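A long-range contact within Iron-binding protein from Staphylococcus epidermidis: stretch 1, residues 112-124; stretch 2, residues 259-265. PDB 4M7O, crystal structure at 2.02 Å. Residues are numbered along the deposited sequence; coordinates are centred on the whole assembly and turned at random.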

# COMPACT_ATOMS: atom_id res chain seq x y z
N ASP A 112 8.39 1.11 -5.74
CA ASP A 112 7.04 1.37 -5.27
C ASP A 112 6.02 0.54 -6.07
O ASP A 112 5.67 0.90 -7.19
CB ASP A 112 6.73 2.86 -5.44
CG ASP A 112 5.45 3.29 -4.73
OD1 ASP A 112 4.91 2.51 -3.91
OD2 ASP A 112 5.00 4.42 -4.99
N ALA A 113 5.54 -0.56 -5.49
CA ALA A 113 4.62 -1.44 -6.22
C ALA A 113 3.24 -0.81 -6.35
O ALA A 113 2.64 -0.39 -5.36
CB ALA A 113 4.52 -2.80 -5.55
N GLN A 114 2.72 -0.75 -7.58
CA GLN A 114 1.38 -0.22 -7.81
C GLN A 114 0.41 -1.28 -8.35
O GLN A 114 -0.60 -0.94 -8.97
CB GLN A 114 1.43 1.00 -8.73
CG GLN A 114 1.90 2.29 -8.04
CD GLN A 114 1.00 2.73 -6.88
OE1 GLN A 114 -0.23 2.91 -7.03
NE2 GLN A 114 1.61 2.92 -5.70
N SER A 115 0.72 -2.55 -8.11
CA SER A 115 -0.17 -3.66 -8.44
C SER A 115 0.18 -4.87 -7.58
O SER A 115 1.19 -4.88 -6.89
CB SER A 115 -0.02 -4.05 -9.90
OG SER A 115 1.21 -4.71 -10.09
N ILE A 116 -0.64 -5.91 -7.64
CA ILE A 116 -0.36 -7.12 -6.88
C ILE A 116 0.87 -7.82 -7.46
O ILE A 116 1.75 -8.26 -6.72
CB ILE A 116 -1.58 -8.06 -6.89
CG1 ILE A 116 -2.74 -7.41 -6.13
CG2 ILE A 116 -1.24 -9.40 -6.29
CD1 ILE A 116 -4.06 -8.13 -6.29
N ASP A 117 0.94 -7.92 -8.78
CA ASP A 117 2.09 -8.56 -9.42
C ASP A 117 3.42 -7.84 -9.15
O ASP A 117 4.46 -8.48 -9.07
CB ASP A 117 1.85 -8.74 -10.92
CG ASP A 117 1.00 -9.96 -11.24
OD1 ASP A 117 1.57 -11.07 -11.30
OD2 ASP A 117 -0.23 -9.82 -11.41
N GLU A 118 3.37 -6.52 -9.01
CA GLU A 118 4.58 -5.76 -8.75
C GLU A 118 5.00 -5.98 -7.31
O GLU A 118 6.18 -5.92 -6.99
CB GLU A 118 4.34 -4.27 -9.04
CG GLU A 118 4.43 -3.90 -10.52
CD GLU A 118 3.94 -2.48 -10.79
OE1 GLU A 118 3.36 -2.26 -11.88
OE2 GLU A 118 4.14 -1.60 -9.93
N THR A 119 4.03 -6.23 -6.44
CA THR A 119 4.32 -6.56 -5.06
C THR A 119 5.11 -7.87 -5.00
O THR A 119 6.12 -7.96 -4.30
CB THR A 119 3.03 -6.68 -4.23
OG1 THR A 119 2.35 -5.42 -4.25
CG2 THR A 119 3.35 -7.07 -2.79
N TYR A 120 4.64 -8.87 -5.75
CA TYR A 120 5.34 -10.14 -5.86
C TYR A 120 6.74 -9.89 -6.38
O TYR A 120 7.69 -10.52 -5.91
CB TYR A 120 4.61 -11.10 -6.81
CG TYR A 120 3.21 -11.49 -6.37
CD1 TYR A 120 2.82 -11.45 -5.04
CD2 TYR A 120 2.28 -11.92 -7.31
CE1 TYR A 120 1.52 -11.82 -4.65
CE2 TYR A 120 0.99 -12.29 -6.94
CZ TYR A 120 0.62 -12.24 -5.61
OH TYR A 120 -0.66 -12.62 -5.28
N ASP A 121 6.86 -8.98 -7.34
CA ASP A 121 8.18 -8.61 -7.86
C ASP A 121 9.12 -8.21 -6.73
O ASP A 121 10.25 -8.66 -6.70
CB ASP A 121 8.10 -7.47 -8.87
CG ASP A 121 7.63 -7.92 -10.23
OD1 ASP A 121 7.54 -9.15 -10.46
OD2 ASP A 121 7.34 -7.04 -11.07
N THR A 122 8.66 -7.37 -5.81
CA THR A 122 9.57 -6.92 -4.75
C THR A 122 9.93 -8.05 -3.79
O THR A 122 11.01 -8.04 -3.20
CB THR A 122 9.04 -5.72 -3.95
OG1 THR A 122 7.95 -6.16 -3.12
CG2 THR A 122 8.59 -4.59 -4.88
N PHE A 123 9.03 -9.02 -3.63
CA PHE A 123 9.34 -10.17 -2.79
C PHE A 123 10.57 -10.84 -3.36
O PHE A 123 11.53 -11.10 -2.64
CB PHE A 123 8.19 -11.18 -2.74
CG PHE A 123 6.94 -10.67 -2.05
CD1 PHE A 123 6.90 -9.40 -1.49
CD2 PHE A 123 5.81 -11.48 -1.96
CE1 PHE A 123 5.74 -8.94 -0.86
CE2 PHE A 123 4.66 -11.02 -1.33
CZ PHE A 123 4.62 -9.74 -0.78
N LYS A 124 10.53 -11.12 -4.66
CA LYS A 124 11.65 -11.77 -5.34
C LYS A 124 12.92 -10.93 -5.33
O LYS A 124 14.01 -11.47 -5.19
CB LYS A 124 11.27 -12.11 -6.79
CG LYS A 124 10.29 -13.26 -6.93
N ARG A 259 -0.80 -1.59 1.36
CA ARG A 259 0.58 -1.81 1.79
C ARG A 259 1.17 -2.97 1.00
O ARG A 259 0.66 -4.10 1.06
CB ARG A 259 0.67 -2.11 3.28
CG ARG A 259 2.11 -2.33 3.77
CD ARG A 259 2.16 -2.62 5.26
NE ARG A 259 1.72 -1.48 6.07
CZ ARG A 259 1.88 -1.41 7.39
NH1 ARG A 259 2.45 -2.42 8.06
NH2 ARG A 259 1.48 -0.34 8.05
N PRO A 260 2.26 -2.70 0.24
CA PRO A 260 2.79 -3.75 -0.64
C PRO A 260 3.59 -4.82 0.12
O PRO A 260 4.76 -5.03 -0.18
CB PRO A 260 3.69 -2.97 -1.60
CG PRO A 260 4.13 -1.75 -0.80
CD PRO A 260 2.91 -1.39 0.02
N GLY A 261 2.94 -5.49 1.07
CA GLY A 261 3.60 -6.54 1.83
C GLY A 261 2.89 -7.88 1.74
O GLY A 261 1.99 -8.08 0.92
N PRO A 262 3.30 -8.83 2.59
CA PRO A 262 2.75 -10.18 2.57
C PRO A 262 1.28 -10.26 2.98
O PRO A 262 0.68 -11.31 2.77
CB PRO A 262 3.61 -10.91 3.62
CG PRO A 262 4.88 -10.11 3.67
CD PRO A 262 4.42 -8.71 3.54
N ARG A 263 0.72 -9.19 3.54
CA ARG A 263 -0.68 -9.24 3.96
C ARG A 263 -1.64 -8.51 3.00
O ARG A 263 -2.74 -8.11 3.40
CB ARG A 263 -0.83 -8.74 5.41
CG ARG A 263 -0.04 -9.56 6.45
CD ARG A 263 -0.16 -8.97 7.86
NE ARG A 263 0.43 -7.63 7.94
CZ ARG A 263 -0.11 -6.59 8.58
NH1 ARG A 263 -1.26 -6.74 9.22
NH2 ARG A 263 0.50 -5.42 8.58
N ILE A 264 -1.25 -8.36 1.74
CA ILE A 264 -2.12 -7.73 0.74
C ILE A 264 -3.47 -8.40 0.58
O ILE A 264 -4.43 -7.76 0.13
CB ILE A 264 -1.52 -7.70 -0.67
CG1 ILE A 264 -0.71 -8.96 -0.93
CG2 ILE A 264 -0.72 -6.44 -0.91
CD1 ILE A 264 -0.29 -9.11 -2.37
N ASP A 265 -3.55 -9.70 0.88
CA ASP A 265 -4.82 -10.40 0.74
C ASP A 265 -5.85 -9.81 1.70
O ASP A 265 -7.04 -9.73 1.38
CB ASP A 265 -4.65 -11.90 0.98
CG ASP A 265 -4.30 -12.23 2.43
OD1 ASP A 265 -3.19 -11.85 2.85
OD2 ASP A 265 -5.12 -12.85 3.13
O HOH W 1 6.92 -4.18 -1.57

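A helix can seat an irregular loop without a single direct hydrogen bond between them when polar groups are satisfied within each segment or through water, and carbon is offered across the gap. The iron-binding protein of Staphylococcus epidermidis illustrates the principle with two stretches whose touching residues lie at least 137 positions apart, and which together bury 322 Å². One runs from a loop into a helix that begins at Ile116, capped by Ser115, whose OG accepts from Glu118 N at 3.0 Å. The other is a loop that passes through a type I turn, Gly261 to Ile264, and enters a helix of its own.

Pro260 loses the most surface. Pro260 CA lies 5.5 Å from Thr119 CA, the nearest such pair across the contact, and the CA-to-CB bond of Pro260 points toward the first stretch. Pro260 CB rests 4.0 Å from Ala113 CB and 3.8 Å from Thr119 OG1. Thr119 OG1 donates to Ser115 O at 2.9 Å, within its own stretch, while Thr119 CG2 lies 3.6 Å from Pro260 O. The carbonyl is not left dry: water 1 donates to both Pro260 O and Thr122 OG1, each at 2.7 Å, bridging a gap of 4.5 Å between these two oxygens.

Ile264 covers nearly as much. Ile264 CD1 reaches Ile116 CG2 and Tyr120 CE1, both at 4.0 Å, and Thr119 CG2 at 4.2 Å, carbon-to-carbon contacts along one side of the helix.

Phe123 extends the contact a turn beyond Thr119. Its ring meets the loop backbone, with Gly261 O near the ring plane at the edge, 3.5 Å from Phe123 CZ, where aromatic hydrogens carry slight positive charge. Phe123 CZ also lies 4.4 Å from Pro262 CD, adding a looser apolar touch.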